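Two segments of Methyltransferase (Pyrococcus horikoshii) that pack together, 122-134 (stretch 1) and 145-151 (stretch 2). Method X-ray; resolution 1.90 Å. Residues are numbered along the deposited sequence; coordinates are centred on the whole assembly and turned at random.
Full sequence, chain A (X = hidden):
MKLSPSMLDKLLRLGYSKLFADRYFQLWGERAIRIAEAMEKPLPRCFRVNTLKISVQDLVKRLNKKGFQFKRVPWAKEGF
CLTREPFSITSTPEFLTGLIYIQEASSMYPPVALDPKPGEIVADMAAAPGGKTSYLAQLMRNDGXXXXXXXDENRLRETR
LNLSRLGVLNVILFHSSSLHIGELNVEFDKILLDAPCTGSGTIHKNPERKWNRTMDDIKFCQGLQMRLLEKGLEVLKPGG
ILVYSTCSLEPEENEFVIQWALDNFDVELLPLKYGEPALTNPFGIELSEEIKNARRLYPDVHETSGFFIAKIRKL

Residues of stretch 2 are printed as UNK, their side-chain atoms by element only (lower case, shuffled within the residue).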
ATOM      1  N   VAL A 122      -8.252   7.759 -13.511  1.00 11.46           N
ATOM      2  CA  VAL A 122      -7.891   7.164 -12.228  1.00 11.57           C
ATOM      3  C   VAL A 122      -7.843   8.153 -11.073  1.00 10.23           C
ATOM      4  O   VAL A 122      -7.616   9.339 -11.279  1.00  8.00           O
ATOM      5  CB  VAL A 122      -6.496   6.496 -12.359  1.00 10.96           C
ATOM      6  CG1 VAL A 122      -6.089   5.827 -11.062  1.00 13.43           C
ATOM      7  CG2 VAL A 122      -6.515   5.481 -13.506  1.00 14.00           C
ATOM      8  N   ALA A 123      -8.075   7.652  -9.863  1.00 11.36           N
ATOM      9  CA  ALA A 123      -8.011   8.480  -8.668  1.00 12.23           C
ATOM     10  C   ALA A 123      -7.179   7.805  -7.584  1.00 11.73           C
ATOM     11  O   ALA A 123      -7.268   6.595  -7.382  1.00 11.49           O
ATOM     12  CB  ALA A 123      -9.419   8.765  -8.134  1.00 13.88           C
ATOM     13  N   ASP A 124      -6.341   8.588  -6.909  1.00 11.89           N
ATOM     14  CA  ASP A 124      -5.551   8.080  -5.790  1.00 13.08           C
ATOM     15  C   ASP A 124      -6.228   8.750  -4.598  1.00 14.02           C
ATOM     16  O   ASP A 124      -6.194   9.968  -4.474  1.00 13.60           O
ATOM     17  CB  ASP A 124      -4.093   8.535  -5.878  1.00 14.62           C
ATOM     18  CG  ASP A 124      -3.221   7.890  -4.813  1.00 16.38           C
ATOM     19  OD1 ASP A 124      -3.779   7.433  -3.787  1.00 17.20           O
ATOM     20  OD2 ASP A 124      -1.981   7.846  -4.993  1.00 15.27           O
HETATM   21  N   MSE A 125      -6.869   7.967  -3.739  1.00 14.63           N
HETATM   22  CA  MSE A 125      -7.571   8.536  -2.597  1.00 17.21           C
HETATM   23  C   MSE A 125      -6.716   8.672  -1.344  1.00 17.23           C
HETATM   24  O   MSE A 125      -7.240   8.883  -0.251  1.00 18.71           O
HETATM   25  CB  MSE A 125      -8.825   7.707  -2.292  1.00 15.87           C
HETATM   26  CG  MSE A 125      -9.961   7.908  -3.303  1.00 17.42           C
HETATM   27 SE   MSE A 125     -11.407   6.927  -2.868  1.00  8.00          SE
HETATM   28  CE  MSE A 125     -12.114   7.959  -1.520  1.00 19.38           C
ATOM     29  N   ALA A 126      -5.403   8.569  -1.506  1.00 17.33           N
ATOM     30  CA  ALA A 126      -4.482   8.677  -0.375  1.00 20.95           C
ATOM     31  C   ALA A 126      -4.593  10.023   0.327  1.00 21.40           C
ATOM     32  O   ALA A 126      -4.936  11.033  -0.289  1.00 19.07           O
ATOM     33  CB  ALA A 126      -3.048   8.465  -0.846  1.00 20.16           C
ATOM     34  N   ALA A 127      -4.303  10.029   1.624  1.00 21.55           N
ATOM     35  CA  ALA A 127      -4.336  11.260   2.402  1.00 22.75           C
ATOM     36  C   ALA A 127      -3.081  12.055   2.053  1.00 23.17           C
ATOM     37  O   ALA A 127      -3.089  13.286   2.037  1.00 23.32           O
ATOM     38  CB  ALA A 127      -4.356  10.942   3.890  1.00 23.83           C
ATOM     39  N   ALA A 128      -2.001  11.335   1.771  1.00 23.87           N
ATOM     40  CA  ALA A 128      -0.733  11.956   1.413  1.00 24.65           C
ATOM     41  C   ALA A 128      -0.229  11.378   0.093  1.00 25.28           C
ATOM     42  O   ALA A 128       0.681  10.551   0.073  1.00 25.12           O
ATOM     43  CB  ALA A 128       0.288  11.724   2.515  1.00 26.03           C
ATOM     44  N   PRO A 129      -0.825  11.806  -1.030  1.00 25.29           N
ATOM     45  CA  PRO A 129      -0.430  11.327  -2.360  1.00 25.99           C
ATOM     46  C   PRO A 129       1.055  11.573  -2.588  1.00 26.59           C
ATOM     47  O   PRO A 129       1.602  12.573  -2.118  1.00 26.10           O
ATOM     48  CB  PRO A 129      -1.287  12.166  -3.307  1.00 27.69           C
ATOM     49  CG  PRO A 129      -2.472  12.538  -2.472  1.00 29.77           C
ATOM     50  CD  PRO A 129      -1.875  12.835  -1.131  1.00 26.59           C
ATOM     51  N   GLY A 130       1.707  10.667  -3.311  1.00 26.63           N
ATOM     52  CA  GLY A 130       3.125  10.838  -3.578  1.00 25.61           C
ATOM     53  C   GLY A 130       3.751   9.717  -4.388  1.00 23.00           C
ATOM     54  O   GLY A 130       3.610   9.665  -5.608  1.00 24.39           O
ATOM     55  N   GLY A 131       4.449   8.822  -3.697  1.00 20.23           N
ATOM     56  CA  GLY A 131       5.110   7.712  -4.354  1.00 20.14           C
ATOM     57  C   GLY A 131       4.203   6.808  -5.165  1.00 18.30           C
ATOM     58  O   GLY A 131       4.534   6.454  -6.293  1.00 18.56           O
ATOM     59  N   LYS A 132       3.065   6.417  -4.603  1.00 17.20           N
ATOM     60  CA  LYS A 132       2.148   5.541  -5.327  1.00 15.42           C
ATOM     61  C   LYS A 132       1.492   6.257  -6.496  1.00 14.55           C
ATOM     62  O   LYS A 132       1.193   5.646  -7.516  1.00 15.17           O
ATOM     63  CB  LYS A 132       1.062   5.001  -4.392  1.00 18.46           C
ATOM     64  CG  LYS A 132       1.574   4.082  -3.296  1.00 20.95           C
ATOM     65  CD  LYS A 132       0.415   3.368  -2.615  1.00 24.15           C
ATOM     66  CE  LYS A 132       0.873   2.639  -1.369  1.00 25.42           C
ATOM     67  NZ  LYS A 132       1.460   3.595  -0.399  1.00 26.22           N
ATOM     68  N   THR A 133       1.262   7.557  -6.341  1.00 13.89           N
ATOM     69  CA  THR A 133       0.639   8.336  -7.398  1.00 14.44           C
ATOM     70  C   THR A 133       1.537   8.375  -8.634  1.00 14.27           C
ATOM     71  O   THR A 133       1.056   8.226  -9.756  1.00 12.18           O
ATOM     72  CB  THR A 133       0.355   9.774  -6.937  1.00 13.85           C
ATOM     73  OG1 THR A 133      -0.295   9.743  -5.659  1.00 16.16           O
ATOM     74  CG2 THR A 133      -0.553  10.478  -7.946  1.00 14.41           C
ATOM     75  N   SER A 134       2.838   8.568  -8.427  1.00 13.72           N
ATOM     76  CA  SER A 134       3.773   8.609  -9.549  1.00 13.62           C
ATOM     77  C   SER A 134       3.954   7.215 -10.162  1.00 12.91           C
ATOM     78  O   SER A 134       4.269   7.083 -11.347  1.00 12.53           O
ATOM     79  CB  SER A 134       5.127   9.195  -9.103  1.00 14.62           C
ATOM     80  OG  SER A 134       5.660   8.519  -7.979  1.00 13.90           O
ATOM     81  N   UNK A 145      -5.611  10.143 -16.946  1.00 14.93           N
ATOM     82  CA  UNK A 145      -5.590  11.183 -15.921  1.00 15.10           C
ATOM     83  C   UNK A 145      -5.638  10.586 -14.524  1.00 14.07           C
ATOM     84  O   UNK A 145      -6.300   9.571 -14.293  1.00 12.93           O
ATOM     85  c   UNK A 145      -6.798  12.143 -16.052  1.00 18.80           C
ATOM     86  c   UNK A 145      -6.876  12.698 -17.459  1.00 21.45           C
ATOM     87  c   UNK A 145      -6.673  13.276 -15.034  1.00 19.18           C
ATOM     88  N   UNK A 146      -4.929  11.216 -13.595  1.00 10.63           N
ATOM     89  CA  UNK A 146      -4.925  10.761 -12.213  1.00 11.19           C
ATOM     90  C   UNK A 146      -5.298  11.923 -11.314  1.00 10.69           C
ATOM     91  O   UNK A 146      -4.619  12.945 -11.312  1.00 11.72           O
ATOM     92  c   UNK A 146      -1.625   8.743 -12.422  1.00 13.64           C
ATOM     93  c   UNK A 146      -3.541  10.280 -11.753  1.00 11.16           C
ATOM     94  c   UNK A 146      -3.583   9.967 -10.255  1.00 10.18           C
ATOM     95  c   UNK A 146      -3.106   9.054 -12.562  1.00 13.74           C
ATOM     96  N   UNK A 147      -6.385  11.771 -10.566  1.00 11.18           N
ATOM     97  CA  UNK A 147      -6.808  12.807  -9.630  1.00 11.91           C
ATOM     98  C   UNK A 147      -6.304  12.405  -8.245  1.00 12.71           C
ATOM     99  O   UNK A 147      -6.448  11.249  -7.844  1.00 12.35           O
ATOM    100  o   UNK A 147     -10.656  15.269 -14.234  1.00 27.66           O
ATOM    101  c   UNK A 147      -9.788  15.488 -12.021  1.00 26.80           C
ATOM    102  c   UNK A 147      -9.252  12.763 -11.951  1.00 19.17           C
ATOM    103  c   UNK A 147     -10.081  14.696 -13.122  1.00 26.69           C
ATOM    104  c   UNK A 147      -9.227  14.904 -10.884  1.00 23.72           C
ATOM    105  c   UNK A 147      -9.813  13.334 -13.095  1.00 23.67           C
ATOM    106  c   UNK A 147      -8.953  13.538 -10.831  1.00 19.79           C
ATOM    107  c   UNK A 147      -8.339  12.923  -9.593  1.00 15.35           C
ATOM    108  N   UNK A 148      -5.710  13.350  -7.521  1.00 10.62           N
ATOM    109  CA  UNK A 148      -5.204  13.083  -6.175  1.00 12.50           C
ATOM    110  C   UNK A 148      -5.600  14.245  -5.267  1.00 12.38           C
ATOM    111  O   UNK A 148      -5.787  15.369  -5.736  1.00 10.50           O
ATOM    112  c   UNK A 148      -3.689  12.917  -6.195  1.00 13.47           C
ATOM    113  N   UNK A 149      -5.726  13.961  -3.972  1.00 14.01           N
ATOM    114  CA  UNK A 149      -6.144  14.957  -2.987  1.00 15.68           C
ATOM    115  C   UNK A 149      -5.230  15.005  -1.765  1.00 15.28           C
ATOM    116  O   UNK A 149      -4.824  13.967  -1.241  1.00 18.22           O
ATOM    117  c   UNK A 149      -9.464  13.094  -5.414  1.00 19.57           C
ATOM    118  c   UNK A 149     -10.470  14.033  -5.629  1.00 18.40           C
ATOM    119  c   UNK A 149      -9.580  15.370  -3.827  1.00 17.79           C
ATOM    120  c   UNK A 149      -8.572  14.438  -3.604  1.00 17.94           C
ATOM    121  c   UNK A 149      -8.522  13.300  -4.406  1.00 17.81           C
ATOM    122  c   UNK A 149      -7.570  14.647  -2.500  1.00 16.79           C
ATOM    123  c   UNK A 149     -10.528  15.173  -4.833  1.00 20.06           C
ATOM    124  N   UNK A 150      -4.916  16.213  -1.309  1.00 15.16           N
ATOM    125  CA  UNK A 150      -4.083  16.402  -0.123  1.00 15.60           C
ATOM    126  C   UNK A 150      -4.580  17.657   0.589  1.00 16.16           C
ATOM    127  O   UNK A 150      -4.654  18.723  -0.017  1.00 14.48           O
ATOM    128  c   UNK A 150      -1.662  16.389   0.668  1.00 22.10           C
ATOM    129  o   UNK A 150      -2.069  16.635   1.827  1.00 23.81           O
ATOM    130  o   UNK A 150      -0.503  15.987   0.430  1.00 23.04           O
ATOM    131  c   UNK A 150      -2.616  16.591  -0.512  1.00 19.24           C
ATOM    132  N   UNK A 151      -4.930  17.534   1.867  1.00 17.77           N
ATOM    133  CA  UNK A 151      -5.415  18.681   2.632  1.00 17.69           C
ATOM    134  C   UNK A 151      -4.267  19.584   3.082  1.00 20.13           C
ATOM    135  O   UNK A 151      -4.491  20.710   3.531  1.00 20.96           O
ATOM    136  c   UNK A 151      -5.292  17.444   4.820  1.00 20.11           C
ATOM    137  c   UNK A 151      -7.402  17.375   3.458  1.00 18.60           C
ATOM    138  c   UNK A 151      -6.204  18.229   3.880  1.00 19.61           C
TER
HETATM  139  O   HOH W   1      -5.466  14.687   2.538  1.00 18.83           O
HETATM  140  O   HOH W   2       0.883  15.178  -1.610  1.00 37.05           O

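Position 145 carries three side-chain carbons, one bonded to CA and bearing the other two. No side-chain atom comes near stretch 1; its backbone O accepts a hydrogen bond from V122 N at 2.8 Å. The fork at the first carbon, with no hetero atom, identifies V145.

Position 146 has four carbons, forked at the first, with one arm two carbons long. It lies on the same sheet face as V122, and the first carbon of its long arm is 4.3 Å from V122 CB. The end of that arm is 3.8 Å from T133 O, while the short arm meets T133 CG2 at 3.8 Å, so the side chain fills the space between the strand and the start of the helix. This is the β-branched pattern of isoleucine, I146.

At position 147 a single carbon leads to a six-carbon ring bearing one oxygen. The side chain shares the other face with A123, and V122 O lies at the ring edge, near its plane. The residue turns one edge to stretch 1, with 147 N donating to V122 O and 147 O accepting from D124 N, both at 2.8 Å. The same 147 O also receives a CA-H...O contact from A123 CA at 3.3 Å. The ring with its one oxygen defines tyrosine, Y147.

Position 148 has one side-chain carbon. This CB packs 3.8 Å from P129 CB and 4.3 Å from T133 CG2, a small methyl beneath the loop that leads into the helix. The residue is therefore alanine, A148.

Position 149 shows one carbon followed by a six-carbon ring with no oxygen. D124 O lies at the ring edge, near its plane. The backbone O of 149 is 3.0 Å from P129 CG and only 3.1 Å from A126 O; these two oxygens are both acceptors and form no hydrogen bond. The bare ring is that of phenylalanine, F149.

Position 150 has two side-chain carbons, the second carrying two oxygens. One of these oxygens is 3.8 Å from P129 CD. Two oxygens on the second carbon make a carboxylate: D150. Water 2 donates to D150 OD2 (2.6 Å) and to P129 O (2.7 Å), bridging the stretches.

Position 151 repeats the three-carbon fork. Its side chain makes no contact with stretch 1, but water 1 links 151 N (3.0 Å) to A127 O (2.8 Å). The residue is V151.

The contact begins as a parallel strand pair held by three short, nearly straight backbone hydrogen bonds. Alongside the paired strands, T133 packs on I146 and A148, and P129 on A148; past D124, where the strands separate, two waters link the stretches at A127, P129, D150 and V151.

Stretch 2 (145-151) VIYAFDV
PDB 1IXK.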